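Cag-Z (Helicobacter pylori, PDB 1S2X) is of unknown function but is encoded by the cag pathogenicity island, which specifies a type IV secretion system, and probably serves that system. Local coordinates at residues A[134-138]-A[155-161]; A[83-88]-A[119-123]. The protein carries 1 engineered substitution. All coordinates share one frame. Residue numbers count along the deposited sequence, not the author numbering.

Contact 1: residues A[134-138]-A[155-161]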
ATOM      1  N   VAL A 134       0.733   3.242  -6.994  1.00 26.98           N
ATOM      2  CA  VAL A 134       0.479   4.682  -7.038  1.00 23.98           C
ATOM      3  C   VAL A 134       1.626   5.405  -7.739  1.00 26.81           C
ATOM      4  O   VAL A 134       1.397   6.353  -8.490  1.00 23.38           O
ATOM      5  CB  VAL A 134       0.256   5.246  -5.629  1.00 27.16           C
ATOM      6  CG1 VAL A 134       0.223   6.769  -5.650  1.00 25.31           C
ATOM      7  CG2 VAL A 134      -1.057   4.705  -5.067  1.00 24.02           C
ATOM      8  N   ALA A 135       2.833   4.915  -7.480  1.00 18.23           N
ATOM      9  CA  ALA A 135       4.011   5.446  -8.118  1.00 22.58           C
ATOM     10  C   ALA A 135       3.927   5.273  -9.640  1.00 25.28           C
ATOM     11  O   ALA A 135       4.440   6.121 -10.374  1.00 29.50           O
ATOM     12  CB  ALA A 135       5.276   4.784  -7.592  1.00 22.56           C
ATOM     13  N   SER A 136       3.307   4.201 -10.127  1.00 22.40           N
ATOM     14  CA  SER A 136       3.216   4.006 -11.573  1.00 21.59           C
ATOM     15  C   SER A 136       2.299   4.977 -12.292  1.00 19.85           C
ATOM     16  O   SER A 136       2.244   4.875 -13.525  1.00 21.56           O
ATOM     17  CB  SER A 136       2.730   2.568 -11.858  1.00 24.44           C
ATOM     18  OG  SER A 136       1.310   2.555 -11.771  1.00 20.20           O
ATOM     19  N   TYR A 137       1.595   5.894 -11.615  1.00 19.27           N
ATOM     20  CA  TYR A 137       0.830   6.950 -12.308  1.00 15.55           C
ATOM     21  C   TYR A 137       1.712   8.044 -12.904  1.00 24.40           C
ATOM     22  O   TYR A 137       1.295   8.944 -13.641  1.00 19.21           O
ATOM     23  CB  TYR A 137      -0.182   7.581 -11.331  1.00 18.05           C
ATOM     24  CG  TYR A 137      -1.483   6.779 -11.313  1.00 24.07           C
ATOM     25  CD1 TYR A 137      -2.530   7.157 -12.141  1.00 22.58           C
ATOM     26  CD2 TYR A 137      -1.633   5.665 -10.493  1.00 17.28           C
ATOM     27  CE1 TYR A 137      -3.724   6.449 -12.157  1.00 24.52           C
ATOM     28  CE2 TYR A 137      -2.816   4.948 -10.498  1.00 18.21           C
ATOM     29  CZ  TYR A 137      -3.846   5.350 -11.331  1.00 29.58           C
ATOM     30  OH  TYR A 137      -5.038   4.648 -11.345  1.00 33.14           O
ATOM     31  N   LEU A 138       3.002   8.025 -12.597  1.00 19.19           N
ATOM     32  CA  LEU A 138       4.033   8.718 -13.367  1.00 23.80           C
ATOM     33  C   LEU A 138       4.718   7.600 -14.159  1.00 28.59           C
ATOM     34  O   LEU A 138       5.615   6.936 -13.639  1.00 20.29           O
ATOM     35  CB  LEU A 138       5.034   9.479 -12.506  1.00 21.47           C
ATOM     36  CG  LEU A 138       6.160  10.204 -13.279  1.00 28.96           C
ATOM     37  CD1 LEU A 138       5.559  11.238 -14.222  1.00 31.10           C
ATOM     38  CD2 LEU A 138       7.176  10.829 -12.334  1.00 27.38           C
ATOM     39  N   ALA A 155       7.471  16.091 -10.429  1.00 27.21           N
ATOM     40  CA  ALA A 155       6.326  15.465 -11.087  1.00 25.44           C
ATOM     41  C   ALA A 155       5.615  14.593 -10.055  1.00 20.58           C
ATOM     42  O   ALA A 155       4.392  14.592  -9.986  1.00 20.61           O
ATOM     43  CB  ALA A 155       6.706  14.641 -12.306  1.00 15.16           C
ATOM     44  N   PHE A 156       6.377  13.872  -9.235  1.00 24.17           N
ATOM     45  CA  PHE A 156       5.747  13.095  -8.171  1.00 27.39           C
ATOM     46  C   PHE A 156       4.924  14.001  -7.265  1.00 20.30           C
ATOM     47  O   PHE A 156       3.831  13.697  -6.777  1.00 19.69           O
ATOM     48  CB  PHE A 156       6.795  12.358  -7.346  1.00 28.52           C
ATOM     49  CG  PHE A 156       7.349  11.094  -7.992  1.00 25.61           C
ATOM     50  CD1 PHE A 156       8.710  10.836  -7.930  1.00 32.03           C
ATOM     51  CD2 PHE A 156       6.521  10.207  -8.635  1.00 27.36           C
ATOM     52  CE1 PHE A 156       9.231   9.683  -8.495  1.00 42.77           C
ATOM     53  CE2 PHE A 156       7.022   9.038  -9.180  1.00 42.92           C
ATOM     54  CZ  PHE A 156       8.382   8.783  -9.113  1.00 45.20           C
ATOM     55  N   GLN A 157       5.485  15.190  -7.033  1.00 18.69           N
ATOM     56  CA  GLN A 157       4.775  16.090  -6.114  1.00 27.54           C
ATOM     57  C   GLN A 157       3.558  16.649  -6.829  1.00 25.48           C
ATOM     58  O   GLN A 157       2.464  16.709  -6.266  1.00 21.70           O
ATOM     59  CB  GLN A 157       5.710  17.184  -5.597  1.00 28.11           C
ATOM     60  CG  GLN A 157       6.868  16.630  -4.769  1.00 46.34           C
ATOM     61  CD  GLN A 157       7.895  17.650  -4.323  1.00 60.40           C
ATOM     62  OE1 GLN A 157       8.591  18.288  -5.117  1.00 65.90           O
ATOM     63  NE2 GLN A 157       8.035  17.823  -3.013  1.00 76.92           N
ATOM     64  N   ILE A 158       3.710  17.055  -8.091  1.00 20.27           N
ATOM     65  CA  ILE A 158       2.529  17.653  -8.749  1.00 21.02           C
ATOM     66  C   ILE A 158       1.424  16.641  -8.970  1.00 19.00           C
ATOM     67  O   ILE A 158       0.248  16.993  -8.969  1.00 21.19           O
ATOM     68  CB  ILE A 158       2.880  18.283 -10.104  1.00 25.65           C
ATOM     69  CG1 ILE A 158       3.905  19.422 -10.021  1.00 21.47           C
ATOM     70  CG2 ILE A 158       1.619  18.751 -10.823  1.00 21.73           C
ATOM     71  CD1 ILE A 158       4.506  19.733 -11.376  1.00 23.94           C
ATOM     72  N   LEU A 159       1.772  15.368  -9.158  1.00 18.77           N
ATOM     73  CA  LEU A 159       0.736  14.362  -9.387  1.00 16.27           C
ATOM     74  C   LEU A 159       0.086  13.839  -8.128  1.00 17.44           C
ATOM     75  O   LEU A 159      -0.821  12.995  -8.200  1.00 19.46           O
ATOM     76  CB  LEU A 159       1.331  13.186 -10.186  1.00 18.70           C
ATOM     77  CG  LEU A 159       1.830  13.559 -11.583  1.00 12.99           C
ATOM     78  CD1 LEU A 159       2.523  12.374 -12.255  1.00 20.01           C
ATOM     79  CD2 LEU A 159       0.702  14.045 -12.480  1.00 18.66           C
ATOM     80  N   GLY A 160       0.496  14.304  -6.953  1.00 21.71           N
ATOM     81  CA  GLY A 160      -0.181  13.827  -5.753  1.00 25.11           C
ATOM     82  C   GLY A 160       0.472  12.604  -5.153  1.00 25.63           C
ATOM     83  O   GLY A 160       0.045  12.108  -4.101  1.00 24.83           O
ATOM     84  N   ILE A 161       1.526  12.128  -5.824  1.00 21.72           N
ATOM     85  CA  ILE A 161       2.122  10.854  -5.411  1.00 24.17           C
ATOM     86  C   ILE A 161       2.965  11.031  -4.161  1.00 31.09           C
ATOM     87  O   ILE A 161       2.916  10.268  -3.186  1.00 28.70           O
ATOM     88  CB  ILE A 161       2.925  10.241  -6.575  1.00 25.08           C
ATOM     89  CG1 ILE A 161       2.063   9.913  -7.793  1.00 24.56           C
ATOM     90  CG2 ILE A 161       3.716   9.035  -6.078  1.00 24.57           C
ATOM     91  CD1 ILE A 161       2.788   9.595  -9.089  1.00 23.39           C
TER
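L138 and I161 are the largest contributors, each on its own side, to this buried contact between the C-terminal end of helix 105-135 and the junction where helix 149-158 gives way to helix 161-183. L138, with chi1 t and chi2 p, closes a type I turn begun at A135 and reaches across with both methyls: CD2 lies 3.8 Å from A155 CB and over one face of the F156 ring, 3.9 Å from its centroid in a CH-pi contact, while L138 CD1 meets L159 CD1 at 3.8 Å. F156, whose CB leaves sideways, swings its ring back through chi1 m, so that its CE2 comes 3.6 Å from L138 CD2. I161, in the m,t rotamer whose trans chi2 carries CD1 outward, pushes that methyl against the turn, 3.6 Å from V134 O, 3.8 Å from L138 N and 4.2 Å from Y137 CB. L159 shares the m,t conformation. Between L159 and I161 in sequence, G160 ends helix 149-158 in a Schellman motif with phi of 91° and also sits at the N-cap of the next helix, so the chain redirects within one residue and both neighbours face the turn. The Y137 ring, by contrast, leads away, packing edge-to-face with F73 and against helix 31-43. Helix 52-68 adjoins A155 and L159 through V59, and F164 of helix 161-183 touches V134, so all three helices border the contact.

Contact 2: residues A[83-88]-A[119-123]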
ATOM      1  N   LEU A  83      -7.408  -2.900   5.816  1.00 51.24           N
ATOM      2  CA  LEU A  83      -6.659  -4.142   5.804  1.00 36.30           C
ATOM      3  C   LEU A  83      -5.796  -4.306   7.042  1.00 31.51           C
ATOM      4  O   LEU A  83      -5.775  -5.350   7.687  1.00 52.55           O
ATOM      5  CB  LEU A  83      -5.737  -4.194   4.566  1.00 34.51           C
ATOM      6  CG  LEU A  83      -4.867  -5.459   4.520  1.00 35.02           C
ATOM      7  CD1 LEU A  83      -5.292  -6.332   3.353  1.00 42.81           C
ATOM      8  CD2 LEU A  83      -3.394  -5.101   4.442  1.00 29.53           C
ATOM      9  N   VAL A  84      -5.046  -3.254   7.367  1.00 30.28           N
ATOM     10  CA  VAL A  84      -4.161  -3.293   8.525  1.00 34.41           C
ATOM     11  C   VAL A  84      -4.949  -3.520   9.813  1.00 48.24           C
ATOM     12  O   VAL A  84      -4.514  -4.310  10.656  1.00 39.43           O
ATOM     13  CB  VAL A  84      -3.332  -2.006   8.644  1.00 38.07           C
ATOM     14  CG1 VAL A  84      -2.620  -1.913   9.992  1.00 37.73           C
ATOM     15  CG2 VAL A  84      -2.333  -1.953   7.494  1.00 31.36           C
ATOM     16  N   LEU A  85      -6.076  -2.825   9.925  1.00 46.30           N
ATOM     17  CA  LEU A  85      -6.925  -2.928  11.102  1.00 44.49           C
ATOM     18  C   LEU A  85      -7.458  -4.353  11.241  1.00 48.18           C
ATOM     19  O   LEU A  85      -7.352  -4.963  12.308  1.00 41.82           O
ATOM     20  CB  LEU A  85      -8.056  -1.907  11.026  1.00 40.19           C
ATOM     21  CG  LEU A  85      -8.970  -1.813  12.253  1.00 45.05           C
ATOM     22  CD1 LEU A  85      -8.192  -1.381  13.485  1.00 42.19           C
ATOM     23  CD2 LEU A  85     -10.123  -0.864  11.979  1.00 53.02           C
ATOM     24  N   ALA A  86      -8.019  -4.841  10.142  1.00 43.57           N
ATOM     25  CA  ALA A  86      -8.645  -6.148  10.071  1.00 36.22           C
ATOM     26  C   ALA A  86      -7.646  -7.265  10.401  1.00 42.06           C
ATOM     27  O   ALA A  86      -8.075  -8.244  11.017  1.00 47.96           O
ATOM     28  CB  ALA A  86      -9.263  -6.432   8.711  1.00 30.83           C
ATOM     29  N   SER A  87      -6.406  -7.089   9.994  1.00 37.58           N
ATOM     30  CA  SER A  87      -5.285  -7.985  10.226  1.00 39.45           C
ATOM     31  C   SER A  87      -4.900  -7.964  11.707  1.00 45.10           C
ATOM     32  O   SER A  87      -4.615  -8.997  12.309  1.00 40.27           O
ATOM     33  CB  SER A  87      -4.084  -7.594   9.359  1.00 40.57           C
ATOM     34  OG  SER A  87      -4.262  -7.938   7.995  1.00 40.49           O
ATOM     35  N   TYR A  88      -4.903  -6.763  12.277  1.00 38.13           N
ATOM     36  CA  TYR A  88      -4.597  -6.530  13.678  1.00 43.25           C
ATOM     37  C   TYR A  88      -5.618  -7.199  14.601  1.00 46.91           C
ATOM     38  O   TYR A  88      -5.257  -7.817  15.590  1.00 42.20           O
ATOM     39  CB  TYR A  88      -4.596  -5.040  13.996  1.00 49.96           C
ATOM     40  CG  TYR A  88      -4.417  -4.706  15.460  1.00 47.63           C
ATOM     41  CD1 TYR A  88      -5.440  -4.115  16.187  1.00 40.81           C
ATOM     42  CD2 TYR A  88      -3.219  -4.976  16.108  1.00 51.91           C
ATOM     43  CE1 TYR A  88      -5.284  -3.806  17.526  1.00 43.10           C
ATOM     44  CE2 TYR A  88      -3.058  -4.667  17.445  1.00 50.18           C
ATOM     45  CZ  TYR A  88      -4.086  -4.082  18.147  1.00 42.18           C
ATOM     46  OH  TYR A  88      -3.917  -3.782  19.479  1.00 35.30           O
ATOM     47  N   PHE A 119       1.832 -10.833  10.516  1.00 48.15           N
ATOM     48  CA  PHE A 119       1.125  -9.552  10.487  1.00 45.14           C
ATOM     49  C   PHE A 119       2.057  -8.512   9.863  1.00 40.67           C
ATOM     50  O   PHE A 119       1.680  -7.767   8.959  1.00 45.41           O
ATOM     51  CB  PHE A 119       0.648  -9.100  11.864  1.00 33.84           C
ATOM     52  CG  PHE A 119       0.152  -7.666  11.943  1.00 32.31           C
ATOM     53  CD1 PHE A 119       0.986  -6.632  12.344  1.00 36.44           C
ATOM     54  CD2 PHE A 119      -1.150  -7.347  11.611  1.00 33.97           C
ATOM     55  CE1 PHE A 119       0.547  -5.321  12.399  1.00 32.45           C
ATOM     56  CE2 PHE A 119      -1.602  -6.034  11.645  1.00 33.67           C
ATOM     57  CZ  PHE A 119      -0.752  -5.019  12.028  1.00 29.19           C
ATOM     58  N   ASN A 120       3.293  -8.477  10.363  1.00 33.27           N
ATOM     59  CA  ASN A 120       4.224  -7.478   9.861  1.00 40.98           C
ATOM     60  C   ASN A 120       4.424  -7.630   8.350  1.00 48.80           C
ATOM     61  O   ASN A 120       4.478  -6.628   7.641  1.00 41.31           O
ATOM     62  CB  ASN A 120       5.581  -7.561  10.555  1.00 43.09           C
ATOM     63  CG  ASN A 120       6.414  -6.314  10.292  1.00 53.63           C
ATOM     64  OD1 ASN A 120       5.883  -5.204  10.328  1.00 50.56           O
ATOM     65  ND2 ASN A 120       7.707  -6.462  10.031  1.00 40.61           N
ATOM     66  N   ASN A 121       4.536  -8.867   7.890  1.00 43.37           N
ATOM     67  CA  ASN A 121       4.883  -9.188   6.515  1.00 45.77           C
ATOM     68  C   ASN A 121       3.721  -9.088   5.550  1.00 45.16           C
ATOM     69  O   ASN A 121       3.857  -8.621   4.405  1.00 38.88           O
ATOM     70  CB  ASN A 121       5.487 -10.608   6.477  1.00 49.49           C
ATOM     71  CG  ASN A 121       6.896 -10.533   7.057  1.00 52.56           C
ATOM     72  OD1 ASN A 121       7.438 -11.518   7.539  1.00 67.43           O
ATOM     73  ND2 ASN A 121       7.465  -9.335   7.000  1.00 45.31           N
ATOM     74  N   PHE A 122       2.553  -9.533   6.012  1.00 36.39           N
ATOM     75  CA  PHE A 122       1.385  -9.448   5.136  1.00 34.95           C
ATOM     76  C   PHE A 122       0.987  -7.994   4.917  1.00 45.60           C
ATOM     77  O   PHE A 122       0.636  -7.583   3.809  1.00 40.03           O
ATOM     78  CB  PHE A 122       0.261 -10.259   5.759  1.00 36.53           C
ATOM     79  CG  PHE A 122      -1.112 -10.072   5.140  1.00 40.53           C
ATOM     80  CD1 PHE A 122      -2.047  -9.252   5.739  1.00 37.68           C
ATOM     81  CD2 PHE A 122      -1.465 -10.716   3.969  1.00 43.93           C
ATOM     82  CE1 PHE A 122      -3.298  -9.079   5.179  1.00 33.71           C
ATOM     83  CE2 PHE A 122      -2.720 -10.561   3.414  1.00 41.25           C
ATOM     84  CZ  PHE A 122      -3.652  -9.744   4.026  1.00 31.83           C
ATOM     85  N   THR A 123       1.036  -7.177   5.975  1.00 41.51           N
ATOM     86  CA  THR A 123       0.590  -5.798   5.829  1.00 38.20           C
ATOM     87  C   THR A 123       1.619  -4.983   5.051  1.00 33.18           C
ATOM     88  O   THR A 123       1.229  -4.242   4.146  1.00 30.42           O
ATOM     89  CB  THR A 123       0.328  -5.074   7.164  1.00 34.08           C
ATOM     90  OG1 THR A 123       1.494  -5.143   7.983  1.00 34.36           O
ATOM     91  CG2 THR A 123      -0.800  -5.751   7.925  1.00 31.00           C
TER
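Consecutive helices 74-101 and 105-135, joined by a short connection, form an antiparallel hairpin, their local axes 10.4 Å apart at an angle of 157°. F119 sends its ring into the partner helix: CE2 lies 3.5 Å from V84 O and 3.9 Å from Y88 CB, and CD2 is 3.7 Å from S87 CB, with V84 O and S87 CB both at the ring edge. One turn on, F122 leaves its backbone sideways, yet its ring comes back to L83, CZ to L83 CD1 being 3.8 Å, and presents its edge to S87, with CE1 3.2 Å from OG. T123 packs against V84 and S87, its CB 4.1 Å from V84 CG2 and its CG2 4.0 Å from S87 CB. Both hydroxyls are satisfied within their own helices: S87 OG donates to L83 O at 3.0 Å and T123 OG1 to F119 O at 2.8 Å. Because each donates to a carbonyl one turn back, serine and threonine can sit in an interface held by apolar and aromatic packing.

Helix 105-135 is common to both contacts. Contact 2 uses its middle, where it lies against helix 74-101, and contact 1 uses its C-terminal end, where the chain turns off and meets the end of helix 149-158. The two follow one another along the sequence, contact 2 being complete before contact 1 begins. Their centres are 25 Å apart, on opposite sides of the chain's centre, and their nearest atoms are about 13 Å apart, so they do not touch. Helix 161-183 adjoins both, through F164 near contact 1 and I175 and L182 near contact 2. Long helices thus connect separate packing sites in this elongated, all-helical protein.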